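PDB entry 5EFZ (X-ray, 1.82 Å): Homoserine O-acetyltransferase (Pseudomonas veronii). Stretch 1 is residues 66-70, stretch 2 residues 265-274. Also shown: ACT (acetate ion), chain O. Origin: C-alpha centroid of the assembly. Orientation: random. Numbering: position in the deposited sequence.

Stretch 1 66-70: TWYSG
Stretch 2 265-274: NLLTMAWKWQ

The contact centres on the ring of Tyr68, which lies against one side of a helix already under way at Asn265 and supplies 120 of the 314 Å² buried between the stretches. Its CA-to-CB bond points sideways, but chi1 near 174° (t) and chi2 near 83° bring the ring up to the helix. A flat aromatic side chain suits this place because its face and its edge both find partners. Trp273, at chi1 167° (t) and chi2 16°, lies over one face, with Tyr68 CD1 3.8 Å from Trp273 CE3; the six-membered rings pack obliquely, centroids 5.2 Å apart and planes at 50°. At the ring edge, Tyr68 CE1 approaches Leu266 O (3.4 Å) and Ala270 N (3.6 Å), two atoms already joined in the helix by a 2.8 Å hydrogen bond from Ala270 N to Leu266 O. The small Ala270 side chain accompanies this close approach, its CB 4.0 Å from Tyr68 CE1. Branched, apolar Leu266 (m, t) places CD2 4.0 Å from Tyr68 CZ and 3.8 Å from Ser69 CB.

Met269 (m, t, m), its CA-to-CB bond pointing toward stretch 1, serves twice: its apolar CB lies 3.7 Å from Tyr68 CD1, and Ser69 N donates a weak hydrogen bond to Met269 SD, 3.5 Å and 154°. In register, the CA atoms of Tyr68 and Met269 are 6.1 Å apart, those of Ser69 and Leu266 6.2 Å. Stretch 1 forms a type II turn from Trp67 to Gly70, with phi/psi -59/127 at Tyr68 and the characteristic positive phi at Ser69 (72/1), closed by Gly70 N to Trp67 O at 3.0 Å. Glycine fits because a CB on Gly70 would come 2.3 Å from Trp67 CD1. Ser69 OG, at chi1 78° (p), donates a very short 2.5 Å bond to Tyr68 O. Finally, Tyr68 N donates to acetate OXT at 2.8 Å, while Tyr68 OH is satisfied elsewhere in the structure.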

# COMPACT_ATOMS: atom_id res chain seq x y z
N THR A 66 6.91 -16.29 -16.51
CA THR A 66 7.51 -15.02 -16.09
C THR A 66 6.44 -14.13 -15.45
O THR A 66 5.22 -14.39 -15.58
CB THR A 66 8.17 -14.28 -17.29
OG1 THR A 66 7.16 -13.99 -18.25
CG2 THR A 66 9.24 -15.20 -18.00
N TRP A 67 6.89 -13.10 -14.74
CA TRP A 67 6.00 -12.30 -13.93
C TRP A 67 5.73 -10.96 -14.59
O TRP A 67 6.19 -10.68 -15.70
CB TRP A 67 6.57 -12.11 -12.52
CG TRP A 67 7.98 -11.57 -12.46
CD1 TRP A 67 8.49 -10.47 -13.11
CD2 TRP A 67 9.06 -12.10 -11.66
NE1 TRP A 67 9.82 -10.29 -12.78
CE2 TRP A 67 10.20 -11.28 -11.90
CE3 TRP A 67 9.17 -13.19 -10.79
CZ2 TRP A 67 11.43 -11.52 -11.27
CZ3 TRP A 67 10.40 -13.44 -10.17
CH2 TRP A 67 11.51 -12.61 -10.42
N TYR A 68 4.96 -10.13 -13.89
CA TYR A 68 4.58 -8.82 -14.42
C TYR A 68 5.80 -7.95 -14.72
O TYR A 68 6.62 -7.77 -13.84
CB TYR A 68 3.68 -8.08 -13.41
CG TYR A 68 3.38 -6.66 -13.87
CD1 TYR A 68 2.36 -6.39 -14.78
CD2 TYR A 68 4.13 -5.58 -13.38
CE1 TYR A 68 2.09 -5.07 -15.21
CE2 TYR A 68 3.87 -4.25 -13.80
CZ TYR A 68 2.85 -4.03 -14.71
OH TYR A 68 2.62 -2.74 -15.12
N SER A 69 5.89 -7.41 -15.95
CA SER A 69 6.98 -6.54 -16.42
C SER A 69 8.30 -7.29 -16.63
O SER A 69 9.29 -6.71 -17.06
CB SER A 69 7.20 -5.33 -15.47
OG SER A 69 7.93 -5.70 -14.31
N GLY A 70 8.28 -8.60 -16.39
CA GLY A 70 9.51 -9.37 -16.39
C GLY A 70 9.73 -10.18 -17.66
O GLY A 70 8.84 -10.30 -18.54
N ASN A 265 2.47 -2.80 -23.50
CA ASN A 265 2.78 -4.13 -22.92
C ASN A 265 2.48 -4.24 -21.41
O ASN A 265 1.95 -5.26 -20.90
CB ASN A 265 4.24 -4.50 -23.16
CG ASN A 265 4.56 -4.75 -24.62
OD1 ASN A 265 3.66 -4.91 -25.47
ND2 ASN A 265 5.86 -4.76 -24.93
N LEU A 266 2.83 -3.21 -20.64
CA LEU A 266 2.52 -3.23 -19.22
C LEU A 266 1.00 -3.34 -18.98
O LEU A 266 0.55 -4.06 -18.07
CB LEU A 266 3.09 -1.97 -18.52
CG LEU A 266 4.62 -1.88 -18.52
CD1 LEU A 266 5.07 -0.57 -17.85
CD2 LEU A 266 5.22 -3.07 -17.77
N LEU A 267 0.21 -2.63 -19.78
CA LEU A 267 -1.25 -2.66 -19.62
C LEU A 267 -1.80 -4.06 -19.98
O LEU A 267 -2.75 -4.54 -19.35
CB LEU A 267 -1.92 -1.58 -20.49
CG LEU A 267 -1.59 -0.12 -20.12
CD1 LEU A 267 -2.42 0.83 -21.00
CD2 LEU A 267 -1.83 0.17 -18.66
N THR A 268 -1.20 -4.71 -20.97
CA THR A 268 -1.62 -6.08 -21.31
C THR A 268 -1.39 -7.01 -20.12
O THR A 268 -2.26 -7.81 -19.77
CB THR A 268 -0.85 -6.63 -22.55
OG1 THR A 268 -1.11 -5.77 -23.66
CG2 THR A 268 -1.30 -8.03 -22.93
N MET A 269 -0.22 -6.91 -19.50
CA MET A 269 0.10 -7.80 -18.39
C MET A 269 -0.73 -7.42 -17.17
O MET A 269 -1.19 -8.29 -16.45
CB MET A 269 1.60 -7.75 -18.10
CG MET A 269 2.43 -8.51 -19.20
SD MET A 269 4.22 -8.37 -18.88
CE MET A 269 4.54 -6.67 -19.42
N ALA A 270 -0.94 -6.12 -16.95
CA ALA A 270 -1.79 -5.67 -15.86
C ALA A 270 -3.25 -6.17 -15.98
O ALA A 270 -3.84 -6.61 -14.98
CB ALA A 270 -1.75 -4.10 -15.76
N TRP A 271 -3.83 -6.08 -17.17
CA TRP A 271 -5.22 -6.54 -17.38
C TRP A 271 -5.30 -8.03 -17.05
O TRP A 271 -6.26 -8.52 -16.44
CB TRP A 271 -5.66 -6.30 -18.84
CG TRP A 271 -7.14 -6.57 -19.13
CD1 TRP A 271 -8.16 -5.64 -19.18
CD2 TRP A 271 -7.73 -7.83 -19.46
NE1 TRP A 271 -9.35 -6.26 -19.50
CE2 TRP A 271 -9.10 -7.60 -19.68
CE3 TRP A 271 -7.22 -9.13 -19.60
CZ2 TRP A 271 -9.98 -8.63 -20.00
CZ3 TRP A 271 -8.10 -10.17 -19.91
CH2 TRP A 271 -9.46 -9.91 -20.12
N LYS A 272 -4.28 -8.75 -17.48
CA LYS A 272 -4.22 -10.19 -17.32
C LYS A 272 -4.13 -10.53 -15.82
O LYS A 272 -4.85 -11.39 -15.30
CB LYS A 272 -3.01 -10.75 -18.06
CG LYS A 272 -2.89 -12.28 -18.01
CD LYS A 272 -1.53 -12.75 -18.55
CE LYS A 272 -1.19 -12.18 -19.94
NZ LYS A 272 0.09 -12.86 -20.38
N TRP A 273 -3.19 -9.87 -15.16
CA TRP A 273 -2.95 -10.03 -13.73
C TRP A 273 -4.25 -9.80 -12.94
O TRP A 273 -4.60 -10.58 -12.05
CB TRP A 273 -1.83 -9.04 -13.32
CG TRP A 273 -1.57 -8.77 -11.84
CD1 TRP A 273 -1.98 -9.49 -10.74
CD2 TRP A 273 -0.82 -7.65 -11.34
NE1 TRP A 273 -1.52 -8.85 -9.57
CE2 TRP A 273 -0.81 -7.73 -9.93
CE3 TRP A 273 -0.18 -6.58 -11.97
CZ2 TRP A 273 -0.16 -6.77 -9.13
CZ3 TRP A 273 0.46 -5.62 -11.17
CH2 TRP A 273 0.46 -5.73 -9.77
N GLN A 274 -4.96 -8.72 -13.27
CA GLN A 274 -6.22 -8.41 -12.57
C GLN A 274 -7.24 -9.55 -12.56
O GLN A 274 -8.08 -9.65 -11.66
CB GLN A 274 -6.89 -7.20 -13.22
CG GLN A 274 -6.26 -5.88 -12.85
CD GLN A 274 -7.03 -4.71 -13.45
OE1 GLN A 274 -7.34 -4.71 -14.65
NE2 GLN A 274 -7.36 -3.71 -12.62
C ACT O . 4.74 -9.48 -10.42
O ACT O . 4.12 -9.13 -9.38
OXT ACT O . 4.16 -10.31 -11.20
CH3 ACT O . 6.10 -8.94 -10.70